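Local coordinates for Two-component response regulator, LuxR family (Aurantimonas sp., PDB 3CZ5), which probably acts as a phosphorylation-controlled transcription regulator that binds DNA, the part in this crystal being its receiver domain with a C-terminal extension, at residues Ala6-Asp12 with Tyr31-Ala37; Ile67-Arg71 with Lys96-Ala102; Ala80-Ile84 with Ala118-Leu123. Numbering follows the deposited sequence.

Interaction 1. Residues Ala6-Asp12 with Tyr31-Ala37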
ATOM      1  N   ALA A   6       0.565 -13.302  -9.070  1.00 30.50           N
ATOM      2  CA  ALA A   6       0.049 -12.494  -7.856  1.00 28.12           C
ATOM      3  C   ALA A   6      -1.404 -11.943  -7.776  1.00 29.20           C
ATOM      4  O   ALA A   6      -1.904 -11.291  -8.694  1.00 30.26           O
ATOM      5  CB  ALA A   6       0.976 -11.382  -7.529  1.00 26.26           C
ATOM      6  N   ARG A   7      -2.094 -12.148  -6.665  1.00 29.42           N
ATOM      7  CA  ARG A   7      -3.442 -11.578  -6.538  1.00 30.49           C
ATOM      8  C   ARG A   7      -3.409 -10.332  -5.640  1.00 30.69           C
ATOM      9  O   ARG A   7      -2.829 -10.428  -4.568  1.00 32.57           O
ATOM     10  CB  ARG A   7      -4.403 -12.627  -5.972  1.00 31.41           C
ATOM     11  CG  ARG A   7      -4.418 -13.926  -6.795  1.00 25.06           C
ATOM     12  CD  ARG A   7      -5.240 -15.119  -6.170  1.00 33.68           C
ATOM     13  NE  ARG A   7      -6.671 -14.847  -5.926  1.00 25.27           N
ATOM     14  CZ  ARG A   7      -7.181 -14.570  -4.694  1.00 36.94           C
ATOM     15  NH1 ARG A   7      -6.364 -14.550  -3.596  1.00 26.29           N
ATOM     16  NH2 ARG A   7      -8.510 -14.338  -4.511  1.00 25.58           N
ATOM     17  N   ILE A   8      -4.027  -9.193  -6.043  1.00 27.48           N
ATOM     18  CA  ILE A   8      -3.937  -7.914  -5.300  1.00 24.84           C
ATOM     19  C   ILE A   8      -5.315  -7.303  -4.891  1.00 23.88           C
ATOM     20  O   ILE A   8      -6.297  -7.403  -5.635  1.00 23.38           O
ATOM     21  CB  ILE A   8      -3.128  -6.818  -6.146  1.00 24.83           C
ATOM     22  CG1 ILE A   8      -1.632  -7.196  -6.341  1.00 11.65           C
ATOM     23  CG2 ILE A   8      -3.220  -5.425  -5.528  1.00  8.51           C
ATOM     24  CD1 ILE A   8      -1.199  -7.423  -7.795  1.00 23.93           C
ATOM     25  N   MET A   9      -5.377  -6.650  -3.719  1.00 22.05           N
ATOM     26  CA  MET A   9      -6.537  -5.898  -3.297  1.00 19.64           C
ATOM     27  C   MET A   9      -6.227  -4.382  -3.301  1.00 22.64           C
ATOM     28  O   MET A   9      -5.122  -3.986  -2.857  1.00 25.29           O
ATOM     29  CB  MET A   9      -6.857  -6.304  -1.890  1.00 16.33           C
ATOM     30  CG  MET A   9      -8.068  -5.528  -1.238  1.00 15.40           C
ATOM     31  SD  MET A   9      -8.597  -6.395   0.299  1.00 12.25           S
ATOM     32  CE  MET A   9     -10.241  -5.850   0.215  1.00 16.91           C
ATOM     33  N   LEU A  10      -7.151  -3.558  -3.813  1.00 20.52           N
ATOM     34  CA  LEU A  10      -7.009  -2.129  -3.816  1.00 21.01           C
ATOM     35  C   LEU A  10      -8.032  -1.516  -2.917  1.00 21.89           C
ATOM     36  O   LEU A  10      -9.233  -1.780  -3.043  1.00 21.39           O
ATOM     37  CB  LEU A  10      -7.306  -1.508  -5.183  1.00 21.89           C
ATOM     38  CG  LEU A  10      -6.159  -1.095  -6.074  1.00 34.45           C
ATOM     39  CD1 LEU A  10      -5.421  -2.389  -6.130  1.00 22.07           C
ATOM     40  CD2 LEU A  10      -6.703  -0.750  -7.388  1.00 19.85           C
ATOM     41  N   VAL A  11      -7.581  -0.611  -2.066  1.00 22.28           N
ATOM     42  CA  VAL A  11      -8.486   0.013  -1.146  1.00 21.82           C
ATOM     43  C   VAL A  11      -8.210   1.456  -1.385  1.00 21.74           C
ATOM     44  O   VAL A  11      -7.139   1.895  -1.092  1.00 22.59           O
ATOM     45  CB  VAL A  11      -8.044  -0.355   0.271  1.00 22.62           C
ATOM     46  CG1 VAL A  11      -8.848   0.347   1.334  1.00  2.03           C
ATOM     47  CG2 VAL A  11      -8.084  -1.872   0.453  1.00  3.85           C
ATOM     48  N   ASP A  12      -9.166   2.149  -1.967  1.00 21.66           N
ATOM     49  CA  ASP A  12      -9.134   3.551  -2.297  1.00 22.85           C
ATOM     50  C   ASP A  12     -10.614   3.985  -2.329  1.00 22.79           C
ATOM     51  O   ASP A  12     -11.469   3.250  -2.792  1.00 24.56           O
ATOM     52  CB  ASP A  12      -8.601   3.644  -3.690  1.00 25.66           C
ATOM     53  CG  ASP A  12      -8.134   4.992  -4.031  1.00 43.03           C
ATOM     54  OD1 ASP A  12      -8.426   5.914  -3.265  1.00 28.58           O
ATOM     55  OD2 ASP A  12      -7.428   5.134  -5.050  1.00 29.32           O
ATOM     56  N   TYR A  31       0.049 -10.004 -12.609  1.00 26.80           N
ATOM     57  CA  TYR A  31      -0.610  -9.319 -11.518  1.00 26.73           C
ATOM     58  C   TYR A  31      -2.166  -9.170 -11.639  1.00 26.00           C
ATOM     59  O   TYR A  31      -2.644  -8.464 -12.497  1.00 25.99           O
ATOM     60  CB  TYR A  31       0.039  -7.940 -11.395  1.00 27.49           C
ATOM     61  CG  TYR A  31       1.437  -7.996 -10.765  1.00 37.30           C
ATOM     62  CD1 TYR A  31       2.181  -9.202 -10.735  1.00 28.63           C
ATOM     63  CD2 TYR A  31       2.032  -6.846 -10.227  1.00 27.35           C
ATOM     64  CE1 TYR A  31       3.493  -9.241 -10.131  1.00 36.85           C
ATOM     65  CE2 TYR A  31       3.278  -6.886  -9.625  1.00 36.56           C
ATOM     66  CZ  TYR A  31       4.029  -8.067  -9.591  1.00 28.35           C
ATOM     67  OH  TYR A  31       5.279  -8.029  -8.996  1.00 35.92           O
ATOM     68  N   ALA A  32      -2.966  -9.774 -10.762  1.00 24.61           N
ATOM     69  CA  ALA A  32      -4.389  -9.514 -10.897  1.00 23.77           C
ATOM     70  C   ALA A  32      -5.050  -8.781  -9.740  1.00 23.73           C
ATOM     71  O   ALA A  32      -4.962  -9.142  -8.585  1.00 25.58           O
ATOM     72  CB  ALA A  32      -5.153 -10.765 -11.267  1.00 23.34           C
ATOM     73  N   VAL A  33      -5.688  -7.687 -10.053  1.00 22.97           N
ATOM     74  CA  VAL A  33      -6.360  -6.980  -9.004  1.00 22.47           C
ATOM     75  C   VAL A  33      -7.668  -7.681  -8.780  1.00 22.84           C
ATOM     76  O   VAL A  33      -8.581  -7.625  -9.644  1.00 23.41           O
ATOM     77  CB  VAL A  33      -6.681  -5.509  -9.323  1.00 21.57           C
ATOM     78  CG1 VAL A  33      -7.274  -4.914  -8.101  1.00 19.49           C
ATOM     79  CG2 VAL A  33      -5.432  -4.746  -9.688  1.00 19.56           C
ATOM     80  N   VAL A  34      -7.789  -8.266  -7.594  1.00 21.32           N
ATOM     81  CA  VAL A  34      -8.780  -9.271  -7.361  1.00 20.42           C
ATOM     82  C   VAL A  34     -10.002  -8.830  -6.483  1.00 22.37           C
ATOM     83  O   VAL A  34     -11.080  -9.421  -6.563  1.00 23.39           O
ATOM     84  CB  VAL A  34      -8.055 -10.391  -6.735  1.00 18.91           C
ATOM     85  CG1 VAL A  34      -8.123 -10.201  -5.243  1.00 11.43           C
ATOM     86  CG2 VAL A  34      -8.591 -11.646  -7.161  1.00  8.52           C
ATOM     87  N   ALA A  35      -9.841  -7.798  -5.654  1.00 22.49           N
ATOM     88  CA  ALA A  35     -10.941  -7.232  -4.860  1.00 21.29           C
ATOM     89  C   ALA A  35     -10.652  -5.735  -4.852  1.00 21.43           C
ATOM     90  O   ALA A  35      -9.475  -5.378  -4.722  1.00 21.18           O
ATOM     91  CB  ALA A  35     -10.877  -7.728  -3.476  1.00 20.14           C
ATOM     92  N   GLU A  36     -11.692  -4.893  -5.018  1.00 20.27           N
ATOM     93  CA  GLU A  36     -11.581  -3.462  -4.795  1.00 19.80           C
ATOM     94  C   GLU A  36     -12.412  -2.953  -3.574  1.00 21.36           C
ATOM     95  O   GLU A  36     -13.636  -3.195  -3.463  1.00 22.44           O
ATOM     96  CB  GLU A  36     -11.989  -2.741  -6.043  1.00 18.63           C
ATOM     97  CG  GLU A  36     -11.004  -2.838  -7.090  1.00 47.29           C
ATOM     98  CD  GLU A  36     -11.408  -1.967  -8.222  1.00 21.37           C
ATOM     99  OE1 GLU A  36     -12.591  -1.548  -8.184  1.00 47.91           O
ATOM    100  OE2 GLU A  36     -10.579  -1.713  -9.131  1.00 47.52           O
ATOM    101  N   ALA A  37     -11.764  -2.252  -2.650  1.00 21.51           N
ATOM    102  CA  ALA A  37     -12.465  -1.769  -1.427  1.00 21.16           C
ATOM    103  C   ALA A  37     -12.475  -0.255  -1.337  1.00 20.40           C
ATOM    104  O   ALA A  37     -11.633   0.419  -1.901  1.00 19.86           O
ATOM    105  CB  ALA A  37     -11.854  -2.370  -0.160  1.00 21.13           C
TER
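Two neighbouring parallel strands show how a sheet edge is built, and A37, I8 and L10 each have more surface covered than any other residue. A37 closes the ladder: its N bonds L10 O at 2.6 Å and its O accepts D12 N at 3.0 Å, while its CB lies 3.9 Å from both M9 CE and V11 CG2. I8 uses both backbone polar atoms, I8 N to A32 O at 2.7 Å and I8 O from V34 N at 2.6 Å, and sends CD1 to 3.8 Å from Y31 CB. Beyond it the register slips by one residue, a beta bulge at V34 that pairs M9 with A35. L10 N takes A35 O at 3.1 Å, and L10 CD1 meets V33 CG1 at 3.7 Å. The D12 side chain lies near D58, the predicted phosphorylation site, and about 5 Å from a bound phosphate ion, consistent with a receiver's acidic pocket. Strand 31-37 forms the outer edge of the sheet within the chain, and 6-11 hydrogen-bonds on its other side to 54-57. Helix 15-25, linking the two strands in a beta-alpha-beta unit, packs on the L10 and E36 face, whereas helix 40-48 packs on M9, V11, A35 and A37.

Interaction 2. Residues Ile67-Arg71 with Lys96-Ala102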
ATOM      1  N   ILE A  67      -3.430   3.315   8.050  1.00 30.26           N
ATOM      2  CA  ILE A  67      -2.561   2.937   9.153  1.00 32.50           C
ATOM      3  C   ILE A  67      -3.395   2.113  10.175  1.00 31.84           C
ATOM      4  O   ILE A  67      -2.949   1.046  10.630  1.00 31.98           O
ATOM      5  CB  ILE A  67      -1.858   4.194   9.758  1.00 34.34           C
ATOM      6  CG1 ILE A  67      -0.460   3.900  10.267  1.00 68.20           C
ATOM      7  CG2 ILE A  67      -2.673   4.810  10.808  1.00 69.61           C
ATOM      8  CD1 ILE A  67       0.637   4.605   9.363  1.00 38.32           C
ATOM      9  N   GLU A  68      -4.606   2.593  10.502  1.00 29.97           N
ATOM     10  CA  GLU A  68      -5.515   1.859  11.404  1.00 28.88           C
ATOM     11  C   GLU A  68      -5.905   0.513  10.747  1.00 24.49           C
ATOM     12  O   GLU A  68      -5.774  -0.571  11.340  1.00 22.20           O
ATOM     13  CB  GLU A  68      -6.741   2.724  11.827  1.00 32.15           C
ATOM     14  CG  GLU A  68      -6.408   4.094  12.710  1.00 68.30           C
ATOM     15  CD  GLU A  68      -6.499   5.569  11.966  1.00 37.69           C
ATOM     16  OE1 GLU A  68      -5.611   5.926  11.101  1.00 67.74           O
ATOM     17  OE2 GLU A  68      -7.454   6.353  12.303  1.00 67.66           O
ATOM     18  N   ALA A  69      -6.340   0.615   9.495  1.00 22.84           N
ATOM     19  CA  ALA A  69      -6.568  -0.537   8.624  1.00 20.31           C
ATOM     20  C   ALA A  69      -5.444  -1.494   8.751  1.00 19.96           C
ATOM     21  O   ALA A  69      -5.658  -2.683   8.850  1.00 19.90           O
ATOM     22  CB  ALA A  69      -6.663  -0.127   7.195  1.00 18.20           C
ATOM     23  N   THR A  70      -4.228  -0.993   8.701  1.00 21.35           N
ATOM     24  CA  THR A  70      -3.095  -1.938   8.550  1.00 24.39           C
ATOM     25  C   THR A  70      -2.953  -2.722   9.844  1.00 26.53           C
ATOM     26  O   THR A  70      -2.703  -3.911   9.793  1.00 26.55           O
ATOM     27  CB  THR A  70      -1.736  -1.265   8.275  1.00 24.43           C
ATOM     28  OG1 THR A  70      -1.691  -0.814   6.919  1.00 36.66           O
ATOM     29  CG2 THR A  70      -0.568  -2.250   8.563  1.00 35.59           C
ATOM     30  N   ARG A  71      -3.111  -2.031  10.982  1.00 26.89           N
ATOM     31  CA  ARG A  71      -3.028  -2.678  12.239  1.00 27.74           C
ATOM     32  C   ARG A  71      -4.054  -3.768  12.211  1.00 26.28           C
ATOM     33  O   ARG A  71      -3.725  -4.909  12.443  1.00 25.26           O
ATOM     34  CB  ARG A  71      -3.220  -1.704  13.405  1.00 30.45           C
ATOM     35  CG  ARG A  71      -1.867  -1.096  13.927  1.00 59.09           C
ATOM     36  CD  ARG A  71      -2.056   0.284  14.609  1.00 35.48           C
ATOM     37  NE  ARG A  71      -3.468   0.376  14.983  1.00 59.31           N
ATOM     38  CZ  ARG A  71      -4.193   1.487  14.914  1.00 38.88           C
ATOM     39  NH1 ARG A  71      -3.599   2.630  14.483  1.00 58.75           N
ATOM     40  NH2 ARG A  71      -5.501   1.437  15.259  1.00 58.36           N
ATOM     41  N   LYS A  96       5.183   5.802  10.985  1.00 21.19           N
ATOM     42  CA  LYS A  96       4.014   5.241  11.610  1.00 21.54           C
ATOM     43  C   LYS A  96       3.606   3.971  10.857  1.00 21.02           C
ATOM     44  O   LYS A  96       3.469   2.877  11.467  1.00 21.28           O
ATOM     45  CB  LYS A  96       2.887   6.257  11.493  1.00 23.15           C
ATOM     46  CG  LYS A  96       2.094   6.438  12.751  1.00 49.25           C
ATOM     47  CD  LYS A  96       1.743   7.928  12.961  1.00 26.79           C
ATOM     48  CE  LYS A  96       1.975   8.416  14.420  1.00 49.60           C
ATOM     49  NZ  LYS A  96       1.889   9.904  14.458  1.00 27.32           N
ATOM     50  N   ALA A  97       3.423   4.143   9.533  1.00 18.77           N
ATOM     51  CA  ALA A  97       2.797   3.183   8.684  1.00 16.49           C
ATOM     52  C   ALA A  97       3.670   2.056   8.924  1.00 18.51           C
ATOM     53  O   ALA A  97       3.182   0.954   9.192  1.00 19.68           O
ATOM     54  CB  ALA A  97       2.879   3.582   7.259  1.00 15.00           C
ATOM     55  N   PHE A  98       4.983   2.294   8.872  1.00 19.36           N
ATOM     56  CA  PHE A  98       5.905   1.150   9.085  1.00 21.34           C
ATOM     57  C   PHE A  98       5.757   0.511  10.453  1.00 23.94           C
ATOM     58  O   PHE A  98       5.722  -0.702  10.557  1.00 25.27           O
ATOM     59  CB  PHE A  98       7.373   1.425   8.780  1.00 20.40           C
ATOM     60  CG  PHE A  98       7.659   1.541   7.308  1.00  9.91           C
ATOM     61  CD1 PHE A  98       7.518   0.435   6.452  1.00 21.36           C
ATOM     62  CD2 PHE A  98       8.061   2.776   6.735  1.00 20.97           C
ATOM     63  CE1 PHE A  98       7.793   0.569   5.031  1.00  8.69           C
ATOM     64  CE2 PHE A  98       8.326   2.899   5.358  1.00  8.14           C
ATOM     65  CZ  PHE A  98       8.183   1.824   4.528  1.00 20.48           C
ATOM     66  N   GLU A  99       5.621   1.317  11.495  1.00 24.64           N
ATOM     67  CA  GLU A  99       5.699   0.805  12.844  1.00 25.07           C
ATOM     68  C   GLU A  99       4.414  -0.016  12.942  1.00 24.70           C
ATOM     69  O   GLU A  99       4.386  -1.049  13.611  1.00 24.53           O
ATOM     70  CB  GLU A  99       5.925   1.973  13.864  1.00 25.97           C
ATOM     71  CG  GLU A  99       5.416   1.822  15.275  1.00 56.71           C
ATOM     72  CD  GLU A  99       5.203   3.198  15.960  1.00 29.98           C
ATOM     73  OE1 GLU A  99       5.203   4.243  15.236  1.00 57.76           O
ATOM     74  OE2 GLU A  99       5.038   3.248  17.221  1.00 57.25           O
ATOM     75  N   ALA A 100       3.408   0.362  12.154  1.00 23.59           N
ATOM     76  CA  ALA A 100       2.168  -0.401  12.134  1.00 23.17           C
ATOM     77  C   ALA A 100       2.213  -1.715  11.382  1.00 25.08           C
ATOM     78  O   ALA A 100       1.249  -2.455  11.440  1.00 27.11           O
ATOM     79  CB  ALA A 100       1.033   0.405  11.580  1.00 22.08           C
ATOM     80  N   GLY A 101       3.256  -2.022  10.634  1.00 24.95           N
ATOM     81  CA  GLY A 101       3.204  -3.265   9.823  1.00 24.84           C
ATOM     82  C   GLY A 101       3.206  -3.153   8.299  1.00 25.11           C
ATOM     83  O   GLY A 101       3.337  -4.155   7.606  1.00 24.83           O
ATOM     84  N   ALA A 102       3.051  -1.933   7.768  1.00 24.68           N
ATOM     85  CA  ALA A 102       3.065  -1.743   6.337  1.00 22.75           C
ATOM     86  C   ALA A 102       4.408  -2.156   5.830  1.00 21.91           C
ATOM     87  O   ALA A 102       5.414  -1.867   6.423  1.00 21.61           O
ATOM     88  CB  ALA A 102       2.802  -0.321   5.988  1.00 22.00           C
TER
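Two helices can pack closely where one presents small residues, and K96-A102, with A97, A100, G101 and A102, is an example as it passes I67-R71. K96 meets its partner near the main chain: its CB is 3.5 Å from I67 CD1, while the long side chain leads its ammonium away. At A97 the same isoleucine packs against the helix again. One turn after K96, A100 is the central small residue, its CB standing 4.0 Å from I67 CG1 and 4.0 Å from R71 CG. Its carbonyl faces the other helix too, with A100 O 3.4 Å from T70 CG2. G101 then ends the helix in a Schellman motif: phi is 114°, and G101 N bonds F98 O at 2.8 Å while A102 N bonds A97 O at 3.2 Å. A CB here would jam against the preceding carbonyl and crowd T70 CG2. A102 completes the turn, its N 3.7 Å from T70 CG2, and the chain heads for strand 104-107. T70 OG1 bonds G66 O within its own helix. Apolar contacts thus join helices 66-76 and 91-99, neighbours on one face of the central sheet, an arrangement typical of the CheY-like receiver fold.

Interaction 3. Residues Ala80-Ile84 with Ala118-Leu123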
ATOM      1  N   ALA A  80       0.619 -10.259   6.856  1.00 18.81           N
ATOM      2  CA  ALA A  80       0.029  -9.464   5.777  1.00 20.29           C
ATOM      3  C   ALA A  80       0.958  -8.472   5.142  1.00 22.55           C
ATOM      4  O   ALA A  80       1.560  -7.642   5.837  1.00 23.80           O
ATOM      5  CB  ALA A  80      -1.169  -8.742   6.266  1.00 19.79           C
ATOM      6  N   ARG A  81       1.034  -8.524   3.815  1.00 22.73           N
ATOM      7  CA  ARG A  81       1.789  -7.551   3.076  1.00 23.36           C
ATOM      8  C   ARG A  81       0.921  -6.332   2.612  1.00 25.37           C
ATOM      9  O   ARG A  81       0.175  -6.423   1.605  1.00 27.54           O
ATOM     10  CB  ARG A  81       2.462  -8.251   1.895  1.00 22.66           C
ATOM     11  CG  ARG A  81       3.616  -9.098   2.293  1.00 35.79           C
ATOM     12  CD  ARG A  81       3.843 -10.185   1.300  1.00 23.92           C
ATOM     13  NE  ARG A  81       5.263 -10.639   1.274  1.00 38.77           N
ATOM     14  CZ  ARG A  81       5.721 -11.782   0.705  1.00 27.12           C
ATOM     15  NH1 ARG A  81       4.854 -12.632   0.125  1.00 38.62           N
ATOM     16  NH2 ARG A  81       7.024 -12.077   0.733  1.00 37.56           N
ATOM     17  N   ILE A  82       1.044  -5.195   3.302  1.00 23.84           N
ATOM     18  CA  ILE A  82       0.336  -3.985   2.881  1.00 23.60           C
ATOM     19  C   ILE A  82       1.227  -2.868   2.339  1.00 23.47           C
ATOM     20  O   ILE A  82       2.214  -2.509   2.980  1.00 25.16           O
ATOM     21  CB  ILE A  82      -0.489  -3.362   4.065  1.00 24.83           C
ATOM     22  CG1 ILE A  82      -1.514  -4.362   4.616  1.00  7.09           C
ATOM     23  CG2 ILE A  82      -1.181  -2.057   3.628  1.00  7.21           C
ATOM     24  CD1 ILE A  82      -0.977  -5.135   5.729  1.00 25.68           C
ATOM     25  N   LEU A  83       0.870  -2.281   1.194  1.00 21.79           N
ATOM     26  CA  LEU A  83       1.625  -1.162   0.604  1.00 19.92           C
ATOM     27  C   LEU A  83       0.803   0.097   0.776  1.00 21.09           C
ATOM     28  O   LEU A  83      -0.242   0.237   0.166  1.00 22.52           O
ATOM     29  CB  LEU A  83       1.858  -1.425  -0.863  1.00 18.58           C
ATOM     30  CG  LEU A  83       2.255  -0.265  -1.782  1.00 20.85           C
ATOM     31  CD1 LEU A  83       3.497   0.391  -1.367  1.00 21.73           C
ATOM     32  CD2 LEU A  83       2.654  -0.713  -3.181  1.00 19.96           C
ATOM     33  N   ILE A  84       1.182   1.007   1.652  1.00 20.32           N
ATOM     34  CA  ILE A  84       0.466   2.262   1.653  1.00 18.38           C
ATOM     35  C   ILE A  84       0.886   3.020   0.400  1.00 20.37           C
ATOM     36  O   ILE A  84       2.126   3.092   0.093  1.00 22.52           O
ATOM     37  CB  ILE A  84       0.855   3.160   2.721  1.00 15.91           C
ATOM     38  CG1 ILE A  84       0.444   2.629   4.102  1.00 29.89           C
ATOM     39  CG2 ILE A  84       0.140   4.466   2.390  1.00 29.85           C
ATOM     40  CD1 ILE A  84      -0.664   1.602   4.123  1.00 14.98           C
ATOM     41  N   ALA A 118       7.402  -1.095  -6.402  1.00 19.66           N
ATOM     42  CA  ALA A 118       7.097  -1.355  -4.992  1.00 17.55           C
ATOM     43  C   ALA A 118       6.362  -2.690  -4.823  1.00 15.85           C
ATOM     44  O   ALA A 118       6.857  -3.620  -4.200  1.00 15.38           O
ATOM     45  CB  ALA A 118       6.258  -0.256  -4.453  1.00 17.96           C
ATOM     46  N   ILE A 119       5.169  -2.803  -5.367  1.00 15.55           N
ATOM     47  CA  ILE A 119       4.506  -4.103  -5.324  1.00 17.88           C
ATOM     48  C   ILE A 119       5.490  -5.310  -5.612  1.00 19.91           C
ATOM     49  O   ILE A 119       5.477  -6.331  -4.890  1.00 19.38           O
ATOM     50  CB  ILE A 119       3.407  -4.130  -6.359  1.00 17.62           C
ATOM     51  CG1 ILE A 119       2.286  -3.220  -5.947  1.00 16.95           C
ATOM     52  CG2 ILE A 119       2.872  -5.533  -6.605  1.00 15.10           C
ATOM     53  CD1 ILE A 119       1.278  -3.024  -7.080  1.00 18.46           C
ATOM     54  N   GLU A 120       6.283  -5.171  -6.681  1.00 21.89           N
ATOM     55  CA  GLU A 120       7.247  -6.163  -7.108  1.00 25.21           C
ATOM     56  C   GLU A 120       8.220  -6.513  -5.989  1.00 27.90           C
ATOM     57  O   GLU A 120       8.415  -7.699  -5.675  1.00 30.25           O
ATOM     58  CB  GLU A 120       8.070  -5.666  -8.293  1.00 25.61           C
ATOM     59  CG  GLU A 120       7.234  -5.230  -9.472  1.00 25.32           C
ATOM     60  CD  GLU A 120       7.809  -5.689 -10.836  1.00 27.42           C
ATOM     61  OE1 GLU A 120       7.114  -6.516 -11.512  1.00 25.20           O
ATOM     62  OE2 GLU A 120       8.938  -5.222 -11.216  1.00 25.11           O
ATOM     63  N   ALA A 121       8.829  -5.491  -5.397  1.00 27.09           N
ATOM     64  CA  ALA A 121       9.802  -5.665  -4.313  1.00 25.92           C
ATOM     65  C   ALA A 121       9.252  -6.165  -3.033  1.00 25.43           C
ATOM     66  O   ALA A 121       9.998  -6.770  -2.266  1.00 26.05           O
ATOM     67  CB  ALA A 121      10.449  -4.382  -4.000  1.00 25.77           C
ATOM     68  N   ILE A 122       8.012  -5.796  -2.723  1.00 24.92           N
ATOM     69  CA  ILE A 122       7.398  -6.242  -1.483  1.00 25.13           C
ATOM     70  C   ILE A 122       7.214  -7.767  -1.583  1.00 25.37           C
ATOM     71  O   ILE A 122       7.524  -8.541  -0.629  1.00 24.15           O
ATOM     72  CB  ILE A 122       6.065  -5.548  -1.228  1.00 25.79           C
ATOM     73  CG1 ILE A 122       6.290  -4.310  -0.394  1.00  8.86           C
ATOM     74  CG2 ILE A 122       5.210  -6.382  -0.373  1.00  5.31           C
ATOM     75  CD1 ILE A 122       5.386  -3.130  -0.814  1.00 27.69           C
ATOM     76  N   LEU A 123       6.728  -8.186  -2.762  1.00 25.46           N
ATOM     77  CA  LEU A 123       6.487  -9.605  -3.069  1.00 23.86           C
ATOM     78  C   LEU A 123       7.802 -10.373  -3.156  1.00 24.40           C
ATOM     79  O   LEU A 123       7.854 -11.614  -3.168  1.00 23.80           O
ATOM     80  CB  LEU A 123       5.719  -9.711  -4.369  1.00 21.40           C
ATOM     81  CG  LEU A 123       4.263  -9.293  -4.254  1.00  2.00           C
ATOM     82  CD1 LEU A 123       3.462  -9.455  -5.516  1.00 20.30           C
ATOM     83  CD2 LEU A 123       3.572 -10.157  -3.197  1.00 21.00           C
TER
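This is a strand-to-helix contact in the hydrophobic core, where the central strand 82-86 meets helix 114-122, packed on one face of the sheet. The axes of the short segments 82-84 and 118-122 approach to 9.6 Å with their directions 149° apart, so the helix runs back roughly antiparallel to the strand, and side chains fill the gap between the two backbones. L83 does most of this from the strand. Its CD2 sits 3.8 Å from A118 CB and 3.8 Å from I119 CG1, while L83 CB is 3.9 Å from I122 CD1; the leucine therefore touches residues on successive turns of the helix. Because adjacent strand residues face opposite ways, I82 points away, toward helix 66-76 on the other face. R81 marks the margin of the contact. Its aliphatic base packs on the helix, R81 CB lying 4.0 Å from I122 CG2, and one face of its guanidinium passes over L123 CA. R81 NE is 3.6 Å from I122 O, too long for a hydrogen bond, though the positive charge lies favourably near this carbonyl oxygen. V106 of the next strand touches both L83 and A118 in the same apolar layer. A helix folded back over a parallel sheet, with aliphatic residues interleaved between them, is characteristic of the doubly wound (beta/alpha)5 architecture of response regulator receiver domains.

How the interactions relate
Taken together, the three contacts sample one receiver domain built round a single parallel sheet. Interaction 1 comes first along the chain and is complete before the others begin; interactions 2 and 3 alternate their segments, since strand 82-86 lies between helices 66-76 and 91-99 in sequence. The centres of interactions 1 and 2 are about 18 Å apart on opposite sides of the chain's centre, with no touch. Interaction 3 links them, about 12 Å from interaction 1 and 13 Å from interaction 2. Y31 packs on I119 and E120, whereas T70 and A97 meet I82 and I84. The helices of interactions 2 and 3 thus sandwich strand 82-86, joining the contacts into one core.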